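Local coordinates for protein aminoglycoside N(3)-acetyltransferase (Enterobacter cloacae, PDB 6NP3) that transfers the acetyl group of acetyl-CoA to the 3-amino group of 2-deoxystreptamine antibiotics such as gentamicin, and so probably confers resistance to them, at residues 168-173 and 221-226; 176-181 and 261-266; 180-185 and 209-214. All coordinates share one frame; numbering follows the deposited sequence. Where two conformers were deposited one is given.

Contact 1: residues 168-173 and 221-226. With LLL ((2R,3R,4R,5R)-2-((1S,2S,3R,4S,6R)-4,6-diamino-3-((2R,3R,6S)-3-amino-6-(aminomethyl)-tetrahydro-2H-pyran-2-yloxy)-2-hydr oxycyclohexyloxy)-5-methyl-4-(methylamino)-tetrahydro-2H-pyran-3,5-diol), chain B.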
loop_
_atom_site.group_PDB
_atom_site.type_symbol
_atom_site.label_atom_id
_atom_site.label_comp_id
_atom_site.label_asym_id
_atom_site.label_seq_id
_atom_site.Cartn_x
_atom_site.Cartn_y
_atom_site.Cartn_z
ATOM N N THR A 168 -4.037 -1.976 2.449
ATOM C CA THR A 168 -3.105 -1.158 3.217
ATOM C C THR A 168 -3.772 0.075 3.788
ATOM O O THR A 168 -3.404 0.528 4.875
ATOM C CB THR A 168 -1.955 -0.722 2.306
ATOM O OG1 THR A 168 -1.478 -1.852 1.558
ATOM C CG2 THR A 168 -0.853 -0.084 3.069
ATOM N N ALA A 169 -4.716 0.658 3.063
ATOM C CA ALA A 169 -5.307 1.881 3.558
ATOM C C ALA A 169 -5.963 1.709 4.919
ATOM O O ALA A 169 -6.083 2.699 5.657
ATOM C CB ALA A 169 -6.308 2.455 2.579
ATOM N N LEU A 170 -6.414 0.500 5.263
ATOM C CA LEU A 170 -7.012 0.290 6.576
ATOM C C LEU A 170 -6.026 0.454 7.724
ATOM O O LEU A 170 -6.468 0.620 8.866
ATOM C CB LEU A 170 -7.733 -1.054 6.639
ATOM C CG LEU A 170 -9.145 -1.034 6.055
ATOM C CD1 LEU A 170 -9.674 -2.431 5.880
ATOM C CD2 LEU A 170 -10.050 -0.212 6.959
ATOM N N HIS A 171 -4.718 0.418 7.472
ATOM C CA HIS A 171 -3.792 0.833 8.522
ATOM C C HIS A 171 -4.009 2.277 8.958
ATOM O O HIS A 171 -3.625 2.617 10.089
ATOM C CB HIS A 171 -2.341 0.541 8.137
ATOM C CG HIS A 171 -2.057 -0.915 7.945
ATOM N ND1 HIS A 171 -2.233 -1.843 8.946
ATOM C CD2 HIS A 171 -1.589 -1.607 6.878
ATOM C CE1 HIS A 171 -1.891 -3.039 8.502
ATOM N NE2 HIS A 171 -1.496 -2.924 7.249
ATOM N N TYR A 172 -4.595 3.135 8.120
ATOM C CA TYR A 172 -4.938 4.476 8.589
ATOM C C TYR A 172 -5.993 4.401 9.685
ATOM O O TYR A 172 -5.921 5.124 10.685
ATOM C CB TYR A 172 -5.416 5.325 7.404
ATOM C CG TYR A 172 -5.775 6.735 7.796
ATOM C CD1 TYR A 172 -6.981 7.020 8.397
ATOM C CD2 TYR A 172 -4.900 7.779 7.608
ATOM C CE1 TYR A 172 -7.305 8.300 8.816
ATOM C CE2 TYR A 172 -5.234 9.061 7.994
ATOM C CZ TYR A 172 -6.437 9.317 8.604
ATOM O OH TYR A 172 -6.735 10.606 9.016
ATOM N N ALA A 173 -7.000 3.553 9.492
ATOM C CA ALA A 173 -8.023 3.409 10.517
ATOM C C ALA A 173 -7.413 2.974 11.839
ATOM O O ALA A 173 -7.823 3.429 12.913
ATOM C CB ALA A 173 -9.072 2.403 10.080
ATOM N N ASP A 221 -5.387 -10.409 10.959
ATOM C CA ASP A 221 -5.215 -9.111 11.585
ATOM C C ASP A 221 -6.513 -8.306 11.487
ATOM O O ASP A 221 -7.539 -8.777 10.984
ATOM C CB ASP A 221 -3.999 -8.396 10.993
ATOM C CG ASP A 221 -4.249 -7.826 9.606
ATOM O OD1 ASP A 221 -4.988 -8.434 8.790
ATOM O OD2 ASP A 221 -3.639 -6.760 9.345
ATOM N N ALA A 222 -6.484 -7.089 12.027
ATOM C CA ALA A 222 -7.677 -6.264 12.021
ATOM C C ALA A 222 -8.028 -5.825 10.606
ATOM O O ALA A 222 -9.209 -5.705 10.284
ATOM C CB ALA A 222 -7.514 -5.047 12.921
ATOM N N VAL A 223 -7.032 -5.533 9.763
ATOM C CA VAL A 223 -7.328 -5.172 8.372
ATOM C C VAL A 223 -8.201 -6.242 7.731
ATOM O O VAL A 223 -9.229 -5.953 7.103
ATOM C CB VAL A 223 -6.020 -4.985 7.586
ATOM C CG1 VAL A 223 -6.295 -4.847 6.087
ATOM C CG2 VAL A 223 -5.288 -3.801 8.103
ATOM N N GLU A 224 -7.787 -7.503 7.863
ATOM C CA GLU A 224 -8.538 -8.596 7.257
ATOM C C GLU A 224 -9.929 -8.710 7.845
ATOM O O GLU A 224 -10.904 -8.927 7.112
ATOM C CB GLU A 224 -7.772 -9.911 7.413
ATOM C CG GLU A 224 -8.514 -11.089 6.826
ATOM C CD GLU A 224 -7.714 -12.373 6.781
ATOM O OE1 GLU A 224 -6.486 -12.350 7.005
ATOM O OE2 GLU A 224 -8.340 -13.416 6.503
ATOM N N ARG A 225 -10.047 -8.618 9.162
ATOM C CA ARG A 225 -11.356 -8.764 9.773
ATOM C C ARG A 225 -12.281 -7.628 9.371
ATOM O O ARG A 225 -13.469 -7.854 9.112
ATOM C CB ARG A 225 -11.210 -8.854 11.287
ATOM C CG ARG A 225 -10.411 -10.084 11.750
ATOM C CD ARG A 225 -10.957 -10.726 13.067
ATOM N NE ARG A 225 -12.400 -10.898 12.958
ATOM C CZ ARG A 225 -13.290 -10.435 13.824
ATOM N NH1 ARG A 225 -12.907 -9.808 14.929
ATOM N NH2 ARG A 225 -14.578 -10.624 13.592
ATOM N N ILE A 226 -11.763 -6.397 9.336
ATOM C CA ILE A 226 -12.573 -5.256 8.920
ATOM C C ILE A 226 -13.017 -5.425 7.475
ATOM O O ILE A 226 -14.192 -5.241 7.151
ATOM C CB ILE A 226 -11.794 -3.946 9.103
ATOM C CG1 ILE A 226 -11.525 -3.660 10.579
ATOM C CG2 ILE A 226 -12.535 -2.805 8.440
ATOM C CD1 ILE A 226 -10.481 -2.611 10.763
HETATM C C11 LLL B . 1.251 -9.122 6.157
HETATM O O11 LLL B . 0.848 -7.755 5.879
HETATM C C21 LLL B . 0.625 -10.003 5.078
HETATM N N21 LLL B . 0.942 -9.401 3.788
HETATM C C31 LLL B . -0.854 -9.979 5.190
HETATM C C41 LLL B . -1.240 -10.516 6.559
HETATM C C51 LLL B . -0.553 -9.657 7.614
HETATM O O51 LLL B . 0.833 -9.640 7.415
HETATM C C61 LLL B . -0.810 -10.214 8.997
HETATM N N61 LLL B . -0.121 -9.364 9.967
HETATM C C12 LLL B . 3.045 -4.183 6.313
HETATM N N12 LLL B . 3.706 -2.980 6.799
HETATM C C22 LLL B . 1.544 -4.149 6.595
HETATM C C32 LLL B . 0.935 -5.398 5.989
HETATM N N32 LLL B . -0.512 -5.388 6.217
HETATM C C42 LLL B . 1.495 -6.691 6.582
HETATM C C52 LLL B . 3.018 -6.691 6.444
HETATM O O52 LLL B . 3.528 -7.790 7.162
HETATM C C62 LLL B . 3.652 -5.423 6.982
HETATM O O62 LLL B . 5.032 -5.451 6.667
HETATM C C13 LLL B . 5.958 -5.237 7.734
HETATM C C23 LLL B . 7.181 -4.566 7.115
HETATM O O23 LLL B . 6.749 -3.403 6.440
HETATM C C33 LLL B . 7.836 -5.490 6.072
HETATM N N33 LLL B . 9.082 -4.874 5.566
HETATM C C43 LLL B . 8.134 -6.849 6.739
HETATM O O43 LLL B . 9.175 -6.626 7.669
HETATM C C53 LLL B . 6.883 -7.390 7.439
HETATM O O53 LLL B . 6.343 -6.475 8.363
HETATM C C83 LLL B . 8.570 -7.874 5.684
HETATM C C93 LLL B . 9.076 -4.808 4.088
#
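Leu170 and Val223 bury the most surface here, and they meet where the segments 168-173 and 221-226 come closest. Leu170 turns its CB to the two methyls of Val223. Leu170 CB lies 4.0 Å from Val223 CG2, and Val223 CG1 is only slightly farther. Beyond CB, the two leucine methyls reach Ile226. Leu170 CD1 and Ile226 CG2 are 3.9 Å apart, and CD2 is equally near the same methyl. Leu170 CD1 also touches the carbonyl O of Val223. The side chains of Leu170 and Ile226 cross obliquely, and Ile226 goes on to pack against Trp261 of helix 251-265.

Val223 has a second role. Its CG2 is anti to the carbonyl carbon, and this methyl sits over one face of the His171 imidazole. Val223 CG2 makes a CH-pi contact with the His171 ring, 3.9 Å from its centroid and 27° off the ring normal. Val223 CG2 is offset toward the rim, with His171 CE1 the nearest ring atom at 3.5 Å. This is the antibiotic site of an aminoglycoside 3-N-acetyltransferase with gentamicin bound. The N32 amine of gentamicin lies at the ring edge, in plane, and donates to His171 NE2 over 2.8 Å. The other ring nitrogen, ND1, is hydrogen-bonded to Glu174. The imidazole is therefore gripped at both nitrogens while Val223 covers a face. His171 also contacts CoA and acetyl-CoA in other structures of this protein.

Asp221 is the N-cap of helix 222-233. Its side chain was modelled in two conformers. In the one given here, Asp221 OD1 accepts from Glu224 N at 3.1 Å, and the donor approaches from above the carboxylate plane, 51° out of it.

Contact 2: residues 176-181 and 261-266; sequences VARIEG and WLEARH
Ala177 sets its CB against Leu262, with Leu262 CD1 3.9 Å away. It is the first residue to leave the helical conformation after helix 170-176. Next comes Arg178, the centre of an inverse gamma turn. Arg178 N donates to Glu263 OE2 over 2.8 Å, at an N-H...acceptor angle of 165°. The oxygen is met on its anti side, 25° out of the carboxylate plane. The Glu263 chain is extended beyond CG, which carries CD out toward the turn. The Arg178 guanidinium runs off from the contact, while CB, CG and CD of this residue pass the same oxygen. The contact thus joins the loop after helix 170-176 to the C-terminal part of helix 251-265.

Ile179 follows and buries the most surface. Ile179 CG2 is 3.6 Å from the carbonyl O of Leu262 and equally close to that of His266. Ile179 CG2 also meets His266 CB at 3.7 Å. Ile179 CG1 stands between the backbone N and the carbonyl carbon (chi1 60°), and CD1 beyond it lies obliquely to the His266 ring. His266 NE2 is hydrogen-bonded to Tyr214 OH. At Glu180 the link continues through backbone hydrogen bonding with Ala267.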
loop_
_atom_site.group_PDB
_atom_site.type_symbol
_atom_site.label_atom_id
_atom_site.label_comp_id
_atom_site.label_asym_id
_atom_site.label_seq_id
_atom_site.Cartn_x
_atom_site.Cartn_y
_atom_site.Cartn_z
ATOM N N VAL A 176 -5.674 5.929 13.656
ATOM C CA VAL A 176 -6.496 6.967 14.264
ATOM C C VAL A 176 -7.542 6.430 15.234
ATOM O O VAL A 176 -8.188 7.227 15.941
ATOM C CB VAL A 176 -7.159 7.907 13.239
ATOM C CG1 VAL A 176 -6.104 8.547 12.329
ATOM C CG2 VAL A 176 -8.238 7.203 12.423
ATOM N N ALA A 177 -7.720 5.125 15.312
ATOM C CA ALA A 177 -8.783 4.580 16.144
ATOM C C ALA A 177 -8.570 4.931 17.614
ATOM O O ALA A 177 -7.487 4.748 18.168
ATOM C CB ALA A 177 -8.843 3.069 15.972
ATOM N N ARG A 178 -9.644 5.383 18.266
ATOM C CA ARG A 178 -9.598 5.813 19.663
ATOM C C ARG A 178 -9.889 4.607 20.551
ATOM O O ARG A 178 -10.988 4.427 21.086
ATOM C CB ARG A 178 -10.625 6.910 19.897
ATOM C CG ARG A 178 -10.348 8.164 19.145
ATOM C CD ARG A 178 -11.532 9.099 19.162
ATOM N NE ARG A 178 -11.222 10.384 18.559
ATOM C CZ ARG A 178 -12.107 11.349 18.367
ATOM N NH1 ARG A 178 -13.371 11.192 18.697
ATOM N NH2 ARG A 178 -11.705 12.482 17.847
ATOM N N ILE A 179 -8.905 3.720 20.629
ATOM C CA ILE A 179 -9.054 2.459 21.342
ATOM C C ILE A 179 -7.857 2.274 22.252
ATOM O O ILE A 179 -6.772 2.808 22.012
ATOM C CB ILE A 179 -9.201 1.245 20.407
ATOM C CG1 ILE A 179 -7.970 1.080 19.502
ATOM C CG2 ILE A 179 -10.478 1.380 19.607
ATOM C CD1 ILE A 179 -8.089 -0.138 18.568
ATOM N N GLU A 180 -8.071 1.512 23.318
ATOM C CA GLU A 180 -7.028 1.236 24.291
ATOM C C GLU A 180 -6.181 0.047 23.853
ATOM O O GLU A 180 -6.641 -0.845 23.140
ATOM C CB GLU A 180 -7.650 0.943 25.669
ATOM C CG GLU A 180 -8.492 -0.326 25.730
ATOM C CD GLU A 180 -9.134 -0.580 27.096
ATOM O OE1 GLU A 180 -8.994 0.262 28.004
ATOM O OE2 GLU A 180 -9.790 -1.632 27.259
ATOM N N GLY A 181 -4.943 0.039 24.318
ATOM C CA GLY A 181 -4.053 -1.080 24.106
ATOM C C GLY A 181 -3.361 -1.144 22.770
ATOM O O GLY A 181 -2.897 -2.222 22.398
ATOM N N TRP A 261 -15.593 0.308 13.244
ATOM C CA TRP A 261 -15.554 -1.105 13.601
ATOM C C TRP A 261 -14.657 -1.316 14.809
ATOM O O TRP A 261 -15.037 -1.994 15.776
ATOM C CB TRP A 261 -15.040 -1.890 12.392
ATOM C CG TRP A 261 -15.085 -3.369 12.434
ATOM C CD1 TRP A 261 -16.028 -4.160 11.844
ATOM C CD2 TRP A 261 -14.126 -4.256 13.021
ATOM N NE1 TRP A 261 -15.730 -5.482 12.041
ATOM C CE2 TRP A 261 -14.572 -5.570 12.768
ATOM C CE3 TRP A 261 -12.945 -4.072 13.755
ATOM C CZ2 TRP A 261 -13.871 -6.687 13.199
ATOM C CZ3 TRP A 261 -12.252 -5.184 14.182
ATOM C CH2 TRP A 261 -12.723 -6.475 13.909
ATOM N N LEU A 262 -13.455 -0.736 14.774
ATOM C CA LEU A 262 -12.529 -0.832 15.890
ATOM C C LEU A 262 -13.089 -0.159 17.134
ATOM O O LEU A 262 -13.008 -0.715 18.238
ATOM C CB LEU A 262 -11.187 -0.205 15.516
ATOM C CG LEU A 262 -10.382 -1.014 14.504
ATOM C CD1 LEU A 262 -9.291 -0.147 13.902
ATOM C CD2 LEU A 262 -9.805 -2.294 15.108
ATOM N N GLU A 263 -13.652 1.041 16.997
ATOM C CA GLU A 263 -14.116 1.783 18.174
ATOM C C GLU A 263 -15.361 1.166 18.805
ATOM O O GLU A 263 -15.567 1.296 20.020
ATOM C CB GLU A 263 -14.357 3.248 17.811
ATOM C CG GLU A 263 -13.021 3.947 17.552
ATOM C CD GLU A 263 -13.061 5.387 17.065
ATOM O OE1 GLU A 263 -14.147 5.963 16.876
ATOM O OE2 GLU A 263 -11.961 5.954 16.833
ATOM N N ALA A 264 -16.151 0.437 18.013
ATOM C CA ALA A 264 -17.294 -0.280 18.560
ATOM C C ALA A 264 -16.859 -1.496 19.366
ATOM O O ALA A 264 -17.585 -1.934 20.270
ATOM C CB ALA A 264 -18.246 -0.714 17.439
ATOM N N ARG A 265 -15.685 -2.051 19.078
ATOM C CA ARG A 265 -15.268 -3.310 19.683
ATOM C C ARG A 265 -14.283 -3.152 20.823
ATOM O O ARG A 265 -14.122 -4.094 21.610
ATOM C CB ARG A 265 -14.634 -4.237 18.643
ATOM C CG ARG A 265 -15.642 -4.834 17.739
ATOM C CD ARG A 265 -15.063 -5.450 16.497
ATOM N NE ARG A 265 -16.143 -6.077 15.734
ATOM C CZ ARG A 265 -17.114 -5.414 15.110
ATOM N NH1 ARG A 265 -18.053 -6.082 14.458
ATOM N NH2 ARG A 265 -17.157 -4.089 15.129
ATOM N N HIS A 266 -13.634 -2.001 20.948
ATOM C CA HIS A 266 -12.533 -1.846 21.882
ATOM C C HIS A 266 -12.708 -0.564 22.682
ATOM O O HIS A 266 -12.927 0.510 22.115
ATOM C CB HIS A 266 -11.213 -1.927 21.116
ATOM C CG HIS A 266 -11.071 -3.200 20.339
ATOM N ND1 HIS A 266 -10.922 -4.429 20.951
ATOM C CD2 HIS A 266 -11.103 -3.448 19.010
ATOM C CE1 HIS A 266 -10.849 -5.371 20.031
ATOM N NE2 HIS A 266 -10.954 -4.803 18.841
#

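Contact 3: residues 180-185 and 209-214; sequences EGKRRV and GILDEY
Arg183 and Asp212 form a salt bridge, with Arg183 NH1 donating to Asp212 OD1 over 2.9 Å. The oxygen lies close to the guanidinium plane, at its edge. It is met on its anti side, and the two planar groups are turned 80° apart. The Arg183 chain bends at chi3 (57°), which swings NE back from the extended course. Arg183 CD passes Gly209 O at 3.3 Å. NE forms a salt bridge with Asp206, so the guanidinium is held by two carboxylates.

The backbone of Arg183 is fixed as well. Arg183 N donates to Ile210 O over 2.8 Å in a nearly straight bond, with an angle of 171° at the hydrogen. The same carbonyl oxygen receives a CA-H...O contact from Lys182 CA. A water adds a further bridge, donating to Gly181 O and accepting from Asp212 N.

The segment 180-185 leads into strand 184-193, the first strand of a two-stranded antiparallel hairpin with 196-205. The segment 209-214 lies on the connection from that hairpin to helix 222-233. The contact therefore ties together the entry to the hairpin and the chain that leaves it. At the backbone angles of Gly209 a CB would run into the carbonyl oxygen of the residue before, which favours glycine. Gly209 CA lies about 6 Å from the nearest atom of the bound gentamicin.

Farther out the side chains pack. Lys182 and Ile210 lie side by side and point the same way, with Lys182 CB 4.1 Å from Ile210 CD1. The ammonium of Lys182 is hydrogen-bonded to the carbonyl oxygens of Ala175 and Ala177, and it makes a cation-pi contact with Trp205. Leu211 CD2 rests against two backbone oxygens, those of Glu180 and Gly181, at 3.4 Å from Gly181 O.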
loop_
_atom_site.group_PDB
_atom_site.type_symbol
_atom_site.label_atom_id
_atom_site.label_comp_id
_atom_site.label_asym_id
_atom_site.label_seq_id
_atom_site.Cartn_x
_atom_site.Cartn_y
_atom_site.Cartn_z
ATOM N N GLU A 180 -8.071 1.512 23.318
ATOM C CA GLU A 180 -7.028 1.236 24.291
ATOM C C GLU A 180 -6.181 0.047 23.853
ATOM O O GLU A 180 -6.641 -0.845 23.140
ATOM C CB GLU A 180 -7.650 0.943 25.669
ATOM C CG GLU A 180 -8.492 -0.326 25.730
ATOM C CD GLU A 180 -9.134 -0.580 27.096
ATOM O OE1 GLU A 180 -8.994 0.262 28.004
ATOM O OE2 GLU A 180 -9.790 -1.632 27.259
ATOM N N GLY A 181 -4.943 0.039 24.318
ATOM C CA GLY A 181 -4.053 -1.080 24.106
ATOM C C GLY A 181 -3.361 -1.144 22.770
ATOM O O GLY A 181 -2.897 -2.222 22.398
ATOM N N LYS A 182 -3.298 -0.046 22.024
ATOM C CA LYS A 182 -2.709 -0.107 20.693
ATOM C C LYS A 182 -1.221 -0.423 20.761
ATOM O O LYS A 182 -0.466 0.173 21.539
ATOM C CB LYS A 182 -2.950 1.202 19.950
ATOM C CG LYS A 182 -4.425 1.453 19.697
ATOM C CD LYS A 182 -4.714 2.903 19.354
ATOM C CE LYS A 182 -4.227 3.267 17.980
ATOM N NZ LYS A 182 -4.756 4.554 17.532
ATOM N N ARG A 183 -0.807 -1.379 19.946
ATOM C CA ARG A 183 0.580 -1.791 19.861
ATOM C C ARG A 183 1.392 -0.840 19.001
ATOM O O ARG A 183 0.945 -0.379 17.941
ATOM C CB ARG A 183 0.648 -3.182 19.235
ATOM C CG ARG A 183 0.072 -4.259 20.110
ATOM C CD ARG A 183 -0.110 -5.549 19.349
ATOM N NE ARG A 183 1.115 -6.057 18.739
ATOM C CZ ARG A 183 1.860 -7.025 19.256
ATOM N NH1 ARG A 183 1.526 -7.579 20.416
ATOM N NH2 ARG A 183 2.955 -7.438 18.628
ATOM N N ARG A 184 2.610 -0.584 19.460
ATOM C CA ARG A 184 3.607 0.186 18.742
ATOM C C ARG A 184 4.869 -0.648 18.563
ATOM O O ARG A 184 5.105 -1.640 19.262
ATOM C CB ARG A 184 3.895 1.524 19.435
ATOM C CG ARG A 184 2.666 2.414 19.442
ATOM C CD ARG A 184 2.902 3.730 20.102
ATOM N NE ARG A 184 3.890 4.560 19.422
ATOM C CZ ARG A 184 3.632 5.299 18.348
ATOM N NH1 ARG A 184 2.433 5.261 17.782
ATOM N NH2 ARG A 184 4.587 6.031 17.797
ATOM N N VAL A 185 5.652 -0.261 17.567
ATOM C CA VAL A 185 6.920 -0.904 17.260
ATOM C C VAL A 185 7.980 0.179 17.163
ATOM O O VAL A 185 7.692 1.331 16.828
ATOM C CB VAL A 185 6.894 -1.710 15.939
ATOM C CG1 VAL A 185 6.055 -2.951 16.081
ATOM C CG2 VAL A 185 6.409 -0.860 14.768
ATOM N N GLY A 209 -0.526 -5.941 13.435
ATOM C CA GLY A 209 -1.549 -6.199 14.431
ATOM C C GLY A 209 -1.651 -5.047 15.408
ATOM O O GLY A 209 -0.765 -4.861 16.238
ATOM N N ILE A 210 -2.761 -4.309 15.364
ATOM C CA ILE A 210 -2.879 -3.106 16.171
ATOM C C ILE A 210 -3.154 -3.430 17.632
ATOM O O ILE A 210 -2.868 -2.605 18.506
ATOM C CB ILE A 210 -3.931 -2.150 15.575
ATOM C CG1 ILE A 210 -3.865 -0.757 16.219
ATOM C CG2 ILE A 210 -5.344 -2.735 15.644
ATOM C CD1 ILE A 210 -2.572 -0.033 16.029
ATOM N N LEU A 211 -3.793 -4.566 17.911
ATOM C CA LEU A 211 -3.962 -5.060 19.269
ATOM C C LEU A 211 -3.403 -6.473 19.322
ATOM O O LEU A 211 -3.260 -7.147 18.290
ATOM C CB LEU A 211 -5.431 -5.128 19.679
ATOM C CG LEU A 211 -6.248 -3.841 19.663
ATOM C CD1 LEU A 211 -7.671 -4.154 20.142
ATOM C CD2 LEU A 211 -5.624 -2.757 20.485
ATOM N N ASP A 212 -3.115 -6.933 20.553
ATOM C CA ASP A 212 -2.561 -8.276 20.732
ATOM C C ASP A 212 -3.394 -9.332 20.012
ATOM O O ASP A 212 -2.846 -10.245 19.389
ATOM C CB ASP A 212 -2.469 -8.619 22.229
ATOM C CG ASP A 212 -1.461 -7.760 22.974
ATOM O OD1 ASP A 212 -0.596 -7.144 22.325
ATOM O OD2 ASP A 212 -1.540 -7.725 24.230
ATOM N N GLU A 213 -4.719 -9.223 20.083
ATOM C CA GLU A 213 -5.566 -10.255 19.506
ATOM C C GLU A 213 -5.533 -10.253 17.990
ATOM O O GLU A 213 -6.039 -11.199 17.380
ATOM C CB GLU A 213 -7.005 -10.088 19.986
ATOM C CG GLU A 213 -7.661 -8.775 19.577
ATOM C CD GLU A 213 -8.895 -8.496 20.397
ATOM O OE1 GLU A 213 -10.000 -8.881 19.979
ATOM O OE2 GLU A 213 -8.755 -7.913 21.485
ATOM N N TYR A 214 -4.948 -9.225 17.367
ATOM C CA TYR A 214 -4.824 -9.145 15.913
ATOM C C TYR A 214 -3.403 -9.425 15.436
ATOM O O TYR A 214 -3.118 -9.271 14.237
ATOM C CB TYR A 214 -5.297 -7.778 15.380
ATOM C CG TYR A 214 -6.702 -7.455 15.758
ATOM C CD1 TYR A 214 -7.738 -8.278 15.377
ATOM C CD2 TYR A 214 -7.007 -6.312 16.467
ATOM C CE1 TYR A 214 -9.033 -7.993 15.734
ATOM C CE2 TYR A 214 -8.292 -5.994 16.782
ATOM C CZ TYR A 214 -9.309 -6.847 16.445
ATOM O OH TYR A 214 -10.606 -6.543 16.810
HETATM O O HOH W 1 -3.291 -4.992 22.682
#

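Overall arrangement
The three contacts sit on the same side of the chain's centre. Centres of contacts 1 and 2 are about 12 Å apart, as are those of 1 and 3; contacts 2 and 3 are about 10 Å apart and share Glu180 and Gly181. Helix 170-176 starts in contact 1 and runs into the loop of contact 2, which leads on to the hairpin entry of contact 3. The segment 209-214 then precedes helix 222-233, and helix 251-265 comes last. Ile226 packs on Leu262, and Tyr214 lies by Ala222. The helix carrying the gentamicin-binding His171 and its partner helix 222-233 are thus connected by packing to the C-terminal helix and the hairpin base.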